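Local coordinates for protein chitinase (PDB 4TXG) that probably hydrolyses the glycosidic bonds of chitin as a family 18 glycoside hydrolase and is likely to bind the polysaccharide as well, at residues T129-Y140 against D354-Q365; W443-G451 against Y760-H768. All coordinates share one frame; numbering follows the deposited sequence.

Contact 1: residues T129-Y140 against D354-Q365; sequences TQGVDVPYCAVY and DRAAAQDGRYYQ
The loop from Thr-129 to Tyr-140 runs along the C-terminal end of helix 338-360 and the turn into strand 365-371, its backbone coming closest where the CA atoms of Val-134 and Ala-358 lie 5.1 Å apart. Helix and strand belong to the TIM barrel of the family 18 hydrolases, so the loop packs on the outside of that barrel. At one end Asp-354 OD2 takes two hydrogen bonds from one residue, from Thr-129 OG1 at 2.7 Å, on the anti side and somewhat out of the carboxylate plane, and from Thr-129 N. The other oxygen, OD1, accepts from a water that also bonds Tyr-136 OH and Tyr-363 OH, and OD1 also forms a salt bridge with Arg-350, which would probably favour the charged carboxylate. Small alanines suit the helix face: Pro-135 CD rests 3.6 Å from Ala-357 CB, and Val-132 CG1 meets the methyl of Ala-358. Gly-361, with positive phi, lets the chain leave the helix and turn toward Tyr-363. That tyrosine is the centre of an aromatic cluster. With CG anti to the backbone N (chi1 -173°), its ring reaches in among the loop side chains; Val-134 CG1 touches the ring edge in plane, 3.4 Å from CE1, while Val-139 CG2 packs on CB. The Tyr-136 ring lies obliquely across it, planes at 45°. Tyr-140 makes an offset edge-to-face pair, turning its edge to the Tyr-363 face with centroids 5.6 Å apart. Asp-390 is hydrogen-bonded to both the Tyr-140 and Tyr-363 hydroxyls, tying the cluster to the start of the neighbouring barrel strand, 391-395. Gln-365 gives Tyr-140 OH a further bond, from NE2 at 3.0 Å, nearly straight at 170° and in the amide plane.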
# COMPACT_ATOMS: atom_id res chain seq x y z
N THR A 129 -20.98 -5.01 -7.35
CA THR A 129 -22.26 -4.34 -7.18
C THR A 129 -23.38 -5.20 -7.77
O THR A 129 -23.47 -5.35 -8.99
CB THR A 129 -22.24 -2.95 -7.82
OG1 THR A 129 -21.20 -2.16 -7.23
CG2 THR A 129 -23.58 -2.25 -7.63
N GLN A 130 -24.23 -5.74 -6.91
CA GLN A 130 -25.24 -6.72 -7.31
C GLN A 130 -26.12 -6.29 -8.49
O GLN A 130 -26.73 -5.22 -8.49
CB GLN A 130 -26.15 -7.06 -6.12
CG GLN A 130 -27.28 -8.03 -6.47
CD GLN A 130 -28.28 -8.23 -5.34
OE1 GLN A 130 -28.09 -9.07 -4.46
NE2 GLN A 130 -29.36 -7.46 -5.36
N GLY A 131 -26.16 -7.15 -9.51
CA GLY A 131 -27.04 -6.95 -10.64
C GLY A 131 -26.49 -6.08 -11.76
O GLY A 131 -26.97 -6.15 -12.89
N VAL A 132 -25.52 -5.23 -11.44
CA VAL A 132 -24.93 -4.33 -12.43
C VAL A 132 -24.03 -5.11 -13.37
O VAL A 132 -23.20 -5.91 -12.92
CB VAL A 132 -24.14 -3.19 -11.75
CG1 VAL A 132 -23.39 -2.34 -12.78
CG2 VAL A 132 -25.09 -2.32 -10.90
N ASP A 133 -24.21 -4.90 -14.67
CA ASP A 133 -23.41 -5.61 -15.67
C ASP A 133 -22.03 -4.99 -15.78
O ASP A 133 -21.71 -4.32 -16.76
CB ASP A 133 -24.12 -5.61 -17.02
CG ASP A 133 -23.45 -6.51 -18.03
OD1 ASP A 133 -22.64 -7.38 -17.62
OD2 ASP A 133 -23.73 -6.34 -19.24
N VAL A 134 -21.21 -5.21 -14.76
CA VAL A 134 -19.86 -4.64 -14.72
C VAL A 134 -18.98 -5.33 -15.76
O VAL A 134 -18.87 -6.55 -15.75
CB VAL A 134 -19.26 -4.81 -13.32
CG1 VAL A 134 -17.88 -4.18 -13.24
CG2 VAL A 134 -20.21 -4.22 -12.28
N PRO A 135 -18.36 -4.54 -16.65
CA PRO A 135 -17.61 -5.10 -17.79
C PRO A 135 -16.22 -5.63 -17.42
O PRO A 135 -15.22 -5.14 -17.93
CB PRO A 135 -17.50 -3.91 -18.74
CG PRO A 135 -17.48 -2.72 -17.84
CD PRO A 135 -18.42 -3.07 -16.70
N TYR A 136 -16.17 -6.66 -16.58
CA TYR A 136 -14.88 -7.19 -16.12
C TYR A 136 -14.00 -7.70 -17.25
O TYR A 136 -12.78 -7.64 -17.17
CB TYR A 136 -15.08 -8.32 -15.12
CG TYR A 136 -15.63 -7.88 -13.80
CD1 TYR A 136 -14.91 -7.02 -12.97
CD2 TYR A 136 -16.87 -8.33 -13.36
CE1 TYR A 136 -15.41 -6.62 -11.75
CE2 TYR A 136 -17.38 -7.92 -12.16
CZ TYR A 136 -16.65 -7.08 -11.35
OH TYR A 136 -17.18 -6.70 -10.14
N CYS A 137 -14.61 -8.23 -18.30
CA CYS A 137 -13.84 -8.89 -19.35
C CYS A 137 -13.08 -7.89 -20.21
O CYS A 137 -12.24 -8.28 -21.02
CB CYS A 137 -14.74 -9.78 -20.20
SG CYS A 137 -15.13 -11.35 -19.35
N ALA A 138 -13.34 -6.61 -20.00
CA ALA A 138 -12.58 -5.56 -20.67
C ALA A 138 -11.15 -5.45 -20.13
O ALA A 138 -10.25 -4.98 -20.83
CB ALA A 138 -13.30 -4.21 -20.54
N VAL A 139 -10.94 -5.88 -18.88
CA VAL A 139 -9.66 -5.70 -18.19
C VAL A 139 -9.14 -7.03 -17.63
O VAL A 139 -7.93 -7.21 -17.44
CB VAL A 139 -9.81 -4.66 -17.03
CG1 VAL A 139 -8.62 -4.68 -16.07
CG2 VAL A 139 -9.99 -3.25 -17.60
N TYR A 140 -10.06 -7.97 -17.37
CA TYR A 140 -9.69 -9.24 -16.76
C TYR A 140 -9.95 -10.44 -17.67
O TYR A 140 -10.79 -10.39 -18.57
CB TYR A 140 -10.46 -9.43 -15.45
CG TYR A 140 -10.13 -8.36 -14.43
CD1 TYR A 140 -8.89 -8.34 -13.80
CD2 TYR A 140 -11.05 -7.37 -14.10
CE1 TYR A 140 -8.57 -7.37 -12.86
CE2 TYR A 140 -10.74 -6.39 -13.15
CZ TYR A 140 -9.50 -6.39 -12.54
OH TYR A 140 -9.18 -5.43 -11.61
N ASP A 354 -18.70 1.04 -10.56
CA ASP A 354 -19.32 -0.11 -11.23
C ASP A 354 -20.46 0.34 -12.14
O ASP A 354 -20.58 -0.12 -13.27
CB ASP A 354 -19.85 -1.14 -10.22
CG ASP A 354 -18.75 -2.02 -9.64
OD1 ASP A 354 -17.59 -1.94 -10.09
OD2 ASP A 354 -19.05 -2.81 -8.71
N ARG A 355 -21.32 1.23 -11.64
CA ARG A 355 -22.43 1.72 -12.45
C ARG A 355 -21.94 2.52 -13.66
O ARG A 355 -22.47 2.37 -14.76
CB ARG A 355 -23.37 2.58 -11.61
CG ARG A 355 -24.07 1.79 -10.53
CD ARG A 355 -25.02 2.65 -9.72
NE ARG A 355 -25.36 1.96 -8.48
CZ ARG A 355 -26.32 1.06 -8.36
NH1 ARG A 355 -26.54 0.47 -7.19
NH2 ARG A 355 -27.05 0.73 -9.42
N ALA A 356 -20.93 3.37 -13.44
CA ALA A 356 -20.34 4.15 -14.54
C ALA A 356 -19.72 3.23 -15.59
O ALA A 356 -19.85 3.47 -16.79
CB ALA A 356 -19.30 5.13 -14.00
N ALA A 357 -19.05 2.17 -15.14
CA ALA A 357 -18.42 1.21 -16.05
C ALA A 357 -19.47 0.52 -16.92
O ALA A 357 -19.28 0.34 -18.12
CB ALA A 357 -17.63 0.18 -15.25
N ALA A 358 -20.59 0.16 -16.31
CA ALA A 358 -21.67 -0.49 -17.04
C ALA A 358 -22.25 0.46 -18.08
O ALA A 358 -22.59 0.05 -19.20
CB ALA A 358 -22.75 -0.98 -16.09
N GLN A 359 -22.37 1.73 -17.72
CA GLN A 359 -22.88 2.74 -18.65
C GLN A 359 -21.91 3.03 -19.78
O GLN A 359 -22.32 3.25 -20.92
CB GLN A 359 -23.21 4.04 -17.91
CG GLN A 359 -24.32 3.91 -16.88
CD GLN A 359 -24.24 4.96 -15.79
OE1 GLN A 359 -23.39 5.85 -15.82
NE2 GLN A 359 -25.13 4.85 -14.80
N ASP A 360 -20.61 3.04 -19.47
CA ASP A 360 -19.58 3.47 -20.41
C ASP A 360 -19.01 2.34 -21.26
O ASP A 360 -18.29 2.58 -22.23
CB ASP A 360 -18.42 4.14 -19.67
CG ASP A 360 -18.83 5.44 -19.00
OD1 ASP A 360 -19.96 5.93 -19.28
OD2 ASP A 360 -18.04 5.97 -18.19
N GLY A 361 -19.32 1.10 -20.87
CA GLY A 361 -18.79 -0.06 -21.57
C GLY A 361 -17.29 -0.20 -21.46
O GLY A 361 -16.65 -0.75 -22.35
N ARG A 362 -16.72 0.31 -20.36
CA ARG A 362 -15.30 0.12 -20.09
C ARG A 362 -15.11 0.09 -18.58
O ARG A 362 -15.89 0.68 -17.85
CB ARG A 362 -14.46 1.22 -20.73
CG ARG A 362 -14.61 2.59 -20.10
CD ARG A 362 -13.46 2.85 -19.15
NE ARG A 362 -12.42 3.70 -19.73
CZ ARG A 362 -11.14 3.59 -19.42
NH1 ARG A 362 -10.24 4.40 -19.98
NH2 ARG A 362 -10.75 2.65 -18.56
N TYR A 363 -14.09 -0.61 -18.11
CA TYR A 363 -13.97 -0.87 -16.68
C TYR A 363 -13.15 0.20 -15.95
O TYR A 363 -12.17 0.72 -16.50
CB TYR A 363 -13.35 -2.25 -16.47
CG TYR A 363 -13.35 -2.67 -15.04
CD1 TYR A 363 -14.53 -3.08 -14.43
CD2 TYR A 363 -12.19 -2.64 -14.29
CE1 TYR A 363 -14.54 -3.46 -13.11
CE2 TYR A 363 -12.20 -3.01 -12.96
CZ TYR A 363 -13.37 -3.43 -12.38
OH TYR A 363 -13.41 -3.80 -11.06
N TYR A 364 -13.54 0.52 -14.72
CA TYR A 364 -12.78 1.44 -13.88
C TYR A 364 -12.30 0.74 -12.61
O TYR A 364 -13.09 0.17 -11.87
CB TYR A 364 -13.62 2.67 -13.49
CG TYR A 364 -14.13 3.47 -14.67
CD1 TYR A 364 -13.26 4.20 -15.46
CD2 TYR A 364 -15.48 3.48 -15.00
CE1 TYR A 364 -13.72 4.94 -16.55
CE2 TYR A 364 -15.96 4.20 -16.09
CZ TYR A 364 -15.07 4.93 -16.87
OH TYR A 364 -15.53 5.65 -17.95
N GLN A 365 -10.99 0.79 -12.38
CA GLN A 365 -10.40 0.14 -11.22
C GLN A 365 -10.40 1.05 -9.99
O GLN A 365 -10.27 2.27 -10.10
CB GLN A 365 -8.97 -0.32 -11.53
CG GLN A 365 -8.89 -1.57 -12.44
CD GLN A 365 -7.46 -2.04 -12.69
OE1 GLN A 365 -6.60 -1.25 -13.07
NE2 GLN A 365 -7.21 -3.34 -12.49
O HOH W 1 -16.08 -4.17 -9.41

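Contact 2: residues W443-G451 against Y760-H768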
# COMPACT_ATOMS: atom_id res chain seq x y z
N TRP A 443 6.12 -9.61 6.01
CA TRP A 443 5.06 -9.64 7.02
C TRP A 443 3.82 -8.92 6.49
O TRP A 443 2.70 -9.42 6.60
CB TRP A 443 5.51 -9.01 8.36
CG TRP A 443 4.39 -9.04 9.38
CD1 TRP A 443 4.13 -10.02 10.29
CD2 TRP A 443 3.36 -8.06 9.55
NE1 TRP A 443 3.01 -9.71 11.03
CE2 TRP A 443 2.52 -8.50 10.59
CE3 TRP A 443 3.08 -6.83 8.93
CZ2 TRP A 443 1.41 -7.77 11.03
CZ3 TRP A 443 1.96 -6.10 9.35
CH2 TRP A 443 1.14 -6.58 10.40
N ALA A 444 4.04 -7.75 5.90
CA ALA A 444 2.94 -6.95 5.36
C ALA A 444 2.19 -7.69 4.26
O ALA A 444 0.96 -7.65 4.20
CB ALA A 444 3.45 -5.61 4.85
N TYR A 445 2.92 -8.34 3.36
CA TYR A 445 2.28 -9.15 2.32
C TYR A 445 1.37 -10.19 2.97
O TYR A 445 0.20 -10.37 2.58
CB TYR A 445 3.33 -9.84 1.45
CG TYR A 445 2.78 -11.01 0.67
CD1 TYR A 445 1.96 -10.81 -0.45
CD2 TYR A 445 3.07 -12.31 1.05
CE1 TYR A 445 1.45 -11.89 -1.15
CE2 TYR A 445 2.56 -13.39 0.34
CZ TYR A 445 1.75 -13.17 -0.74
OH TYR A 445 1.24 -14.25 -1.44
N HIS A 446 1.90 -10.89 3.96
CA HIS A 446 1.13 -11.96 4.59
C HIS A 446 -0.06 -11.42 5.36
O HIS A 446 -1.10 -12.10 5.44
CB HIS A 446 2.05 -12.80 5.47
CG HIS A 446 2.84 -13.79 4.67
ND1 HIS A 446 2.23 -14.83 4.00
CD2 HIS A 446 4.16 -13.86 4.38
CE1 HIS A 446 3.16 -15.53 3.35
NE2 HIS A 446 4.33 -14.96 3.57
N TYR A 447 0.05 -10.21 5.89
CA TYR A 447 -1.11 -9.57 6.50
C TYR A 447 -2.24 -9.44 5.46
O TYR A 447 -3.39 -9.81 5.71
CB TYR A 447 -0.75 -8.17 7.07
CG TYR A 447 -1.99 -7.36 7.43
CD1 TYR A 447 -2.63 -6.59 6.47
CD2 TYR A 447 -2.53 -7.41 8.71
CE1 TYR A 447 -3.78 -5.88 6.78
CE2 TYR A 447 -3.68 -6.69 9.02
CZ TYR A 447 -4.29 -5.93 8.04
OH TYR A 447 -5.45 -5.19 8.33
N TYR A 448 -1.91 -8.89 4.29
CA TYR A 448 -2.96 -8.60 3.31
C TYR A 448 -3.57 -9.86 2.69
O TYR A 448 -4.70 -9.82 2.21
CB TYR A 448 -2.42 -7.64 2.23
CG TYR A 448 -2.38 -6.23 2.80
CD1 TYR A 448 -3.55 -5.49 2.93
CD2 TYR A 448 -1.20 -5.68 3.28
CE1 TYR A 448 -3.55 -4.23 3.51
CE2 TYR A 448 -1.18 -4.40 3.86
CZ TYR A 448 -2.36 -3.69 3.96
OH TYR A 448 -2.39 -2.42 4.54
N ARG A 449 -2.86 -10.98 2.73
CA ARG A 449 -3.43 -12.23 2.23
C ARG A 449 -4.58 -12.74 3.09
O ARG A 449 -5.30 -13.65 2.69
CB ARG A 449 -2.35 -13.31 2.12
CG ARG A 449 -1.38 -13.07 0.98
CD ARG A 449 -2.08 -13.28 -0.37
NE ARG A 449 -2.23 -14.72 -0.60
CZ ARG A 449 -3.34 -15.39 -0.35
NH1 ARG A 449 -4.41 -14.75 0.10
NH2 ARG A 449 -3.38 -16.69 -0.56
N GLY A 450 -4.73 -12.18 4.29
CA GLY A 450 -5.85 -12.55 5.13
C GLY A 450 -7.17 -12.27 4.43
O GLY A 450 -8.13 -13.02 4.57
N GLY A 451 -7.21 -11.18 3.66
CA GLY A 451 -8.45 -10.75 3.03
C GLY A 451 -8.39 -10.59 1.52
O GLY A 451 -9.35 -10.14 0.91
N TYR A 760 -2.40 -11.76 18.48
CA TYR A 760 -1.37 -10.85 18.97
C TYR A 760 -0.75 -9.89 17.97
O TYR A 760 -0.10 -8.92 18.38
CB TYR A 760 -0.26 -11.67 19.65
CG TYR A 760 -0.78 -12.22 20.95
CD1 TYR A 760 -0.84 -11.40 22.07
CD2 TYR A 760 -1.27 -13.51 21.03
CE1 TYR A 760 -1.34 -11.87 23.26
CE2 TYR A 760 -1.78 -13.99 22.23
CZ TYR A 760 -1.81 -13.16 23.34
OH TYR A 760 -2.30 -13.62 24.54
N LEU A 761 -0.94 -10.13 16.68
CA LEU A 761 -0.58 -9.14 15.66
C LEU A 761 -1.75 -8.99 14.69
O LEU A 761 -2.58 -9.90 14.57
CB LEU A 761 0.70 -9.54 14.92
CG LEU A 761 2.01 -9.32 15.70
CD1 LEU A 761 3.19 -10.01 15.00
CD2 LEU A 761 2.29 -7.83 15.86
N PRO A 762 -1.82 -7.85 13.98
CA PRO A 762 -2.98 -7.62 13.12
C PRO A 762 -3.18 -8.66 12.02
O PRO A 762 -2.22 -9.25 11.51
CB PRO A 762 -2.68 -6.25 12.51
CG PRO A 762 -1.89 -5.55 13.60
CD PRO A 762 -0.98 -6.65 14.12
N ILE A 763 -4.46 -8.87 11.67
CA ILE A 763 -4.85 -9.70 10.53
C ILE A 763 -5.91 -8.98 9.71
O ILE A 763 -6.61 -8.09 10.22
CB ILE A 763 -5.43 -11.07 10.98
CG1 ILE A 763 -6.78 -10.87 11.67
CG2 ILE A 763 -4.44 -11.83 11.88
CD1 ILE A 763 -7.48 -12.15 12.08
N SER A 764 -6.01 -9.35 8.44
CA SER A 764 -7.17 -9.00 7.63
C SER A 764 -7.97 -10.28 7.42
O SER A 764 -7.54 -11.37 7.81
CB SER A 764 -6.77 -8.37 6.29
OG SER A 764 -6.02 -9.27 5.48
N GLY A 765 -9.14 -10.16 6.81
CA GLY A 765 -10.02 -11.30 6.67
C GLY A 765 -10.77 -11.55 7.97
O GLY A 765 -11.36 -10.63 8.53
N PRO A 766 -10.77 -12.80 8.46
CA PRO A 766 -10.23 -14.03 7.87
C PRO A 766 -10.91 -14.41 6.56
O PRO A 766 -11.74 -13.65 6.04
CB PRO A 766 -10.50 -15.09 8.95
CG PRO A 766 -10.66 -14.32 10.23
CD PRO A 766 -11.31 -13.03 9.82
N SER A 767 -10.57 -15.58 6.02
CA SER A 767 -11.16 -16.02 4.76
C SER A 767 -11.16 -17.53 4.67
O SER A 767 -10.61 -18.21 5.54
CB SER A 767 -10.39 -15.43 3.57
OG SER A 767 -9.05 -15.90 3.57
N HIS A 768 -11.80 -18.05 3.63
CA HIS A 768 -11.82 -19.48 3.32
C HIS A 768 -12.51 -20.28 4.42
O HIS A 768 -11.95 -21.24 4.98
CB HIS A 768 -10.41 -19.99 3.07
CG HIS A 768 -9.65 -19.16 2.09
ND1 HIS A 768 -8.28 -19.01 2.14
CD2 HIS A 768 -10.07 -18.42 1.04
CE1 HIS A 768 -7.89 -18.22 1.15
NE2 HIS A 768 -8.96 -17.85 0.47
O HOH W 2 -7.56 -14.59 1.47
O HOH W 3 -7.48 -15.30 5.70
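Two torsions bring the key groups together: Tyr-447 holds CG anti to its backbone N (chi1 168°), laying the ring along the incoming chain, and Ser-764 places OG between its own N and carbonyl carbon (chi1 63°), turned toward the carbonyl of Tyr-447. The contact is a domain interface, joining helix 441-448 of the family 18 hydrolase region to the segment that leads into strand 767-773 of the C-terminal beta domain. Ser-764 OG donates to Tyr-447 O at 2.7 Å, tilted 21° from the carbonyl plane; the same oxygen accepts from Gly-450 N, so two donors grip this one atom. A serine suits the place because its hydroxyl sits one bond from CB, close to the backbone, so OG can bond the carbonyl while CB lies off-centre over the Tyr-447 ring in a CH-pi contact. Pro-762 O approaches the edge of that ring, 3.4 Å from CD2, and Pro-762 CB packs on CE2. Farther back, Trp-443 CZ2 lies 4.1 Å from Pro-762 CD, and its indole NE1 is hydrogen-bonded to Ser-702 O. Where the backbones draw closest, both sides are glycine. The CA atoms of Gly-451 and Gly-765 are 4.0 Å apart; Gly-765 has a positive phi, which also favours glycine. With no side chains between them the backbones pack directly, and Gly-765 CA makes a CA-H...O contact of 3.3 Å with Gly-450 O. Two waters fill in beyond: one donates to Arg-449 O, the other to Gly-450 O at 2.6 Å, and both are hydrogen-bonded to Ser-767 OG.

Both segments of contact 1 precede those of contact 2 in the sequence, and the two contacts do not touch: their centres are 28 Å apart and their nearest atoms about 13 Å. Both rest on the family 18 barrel. Contact 1 lays the loop before strand 155-161 over helix 338-360 and reaches the barrel sheet at Gln-365, the start of strand 365-371; contact 2 uses helix 441-448, which precedes strand 457-462 of the same sheet. Their outer partners differ, an N-terminal loop in the first and the beta domain carrying strand 767-773 in the second. Regions from both ends of the modelled chain are thus packed against different parts of one barrel.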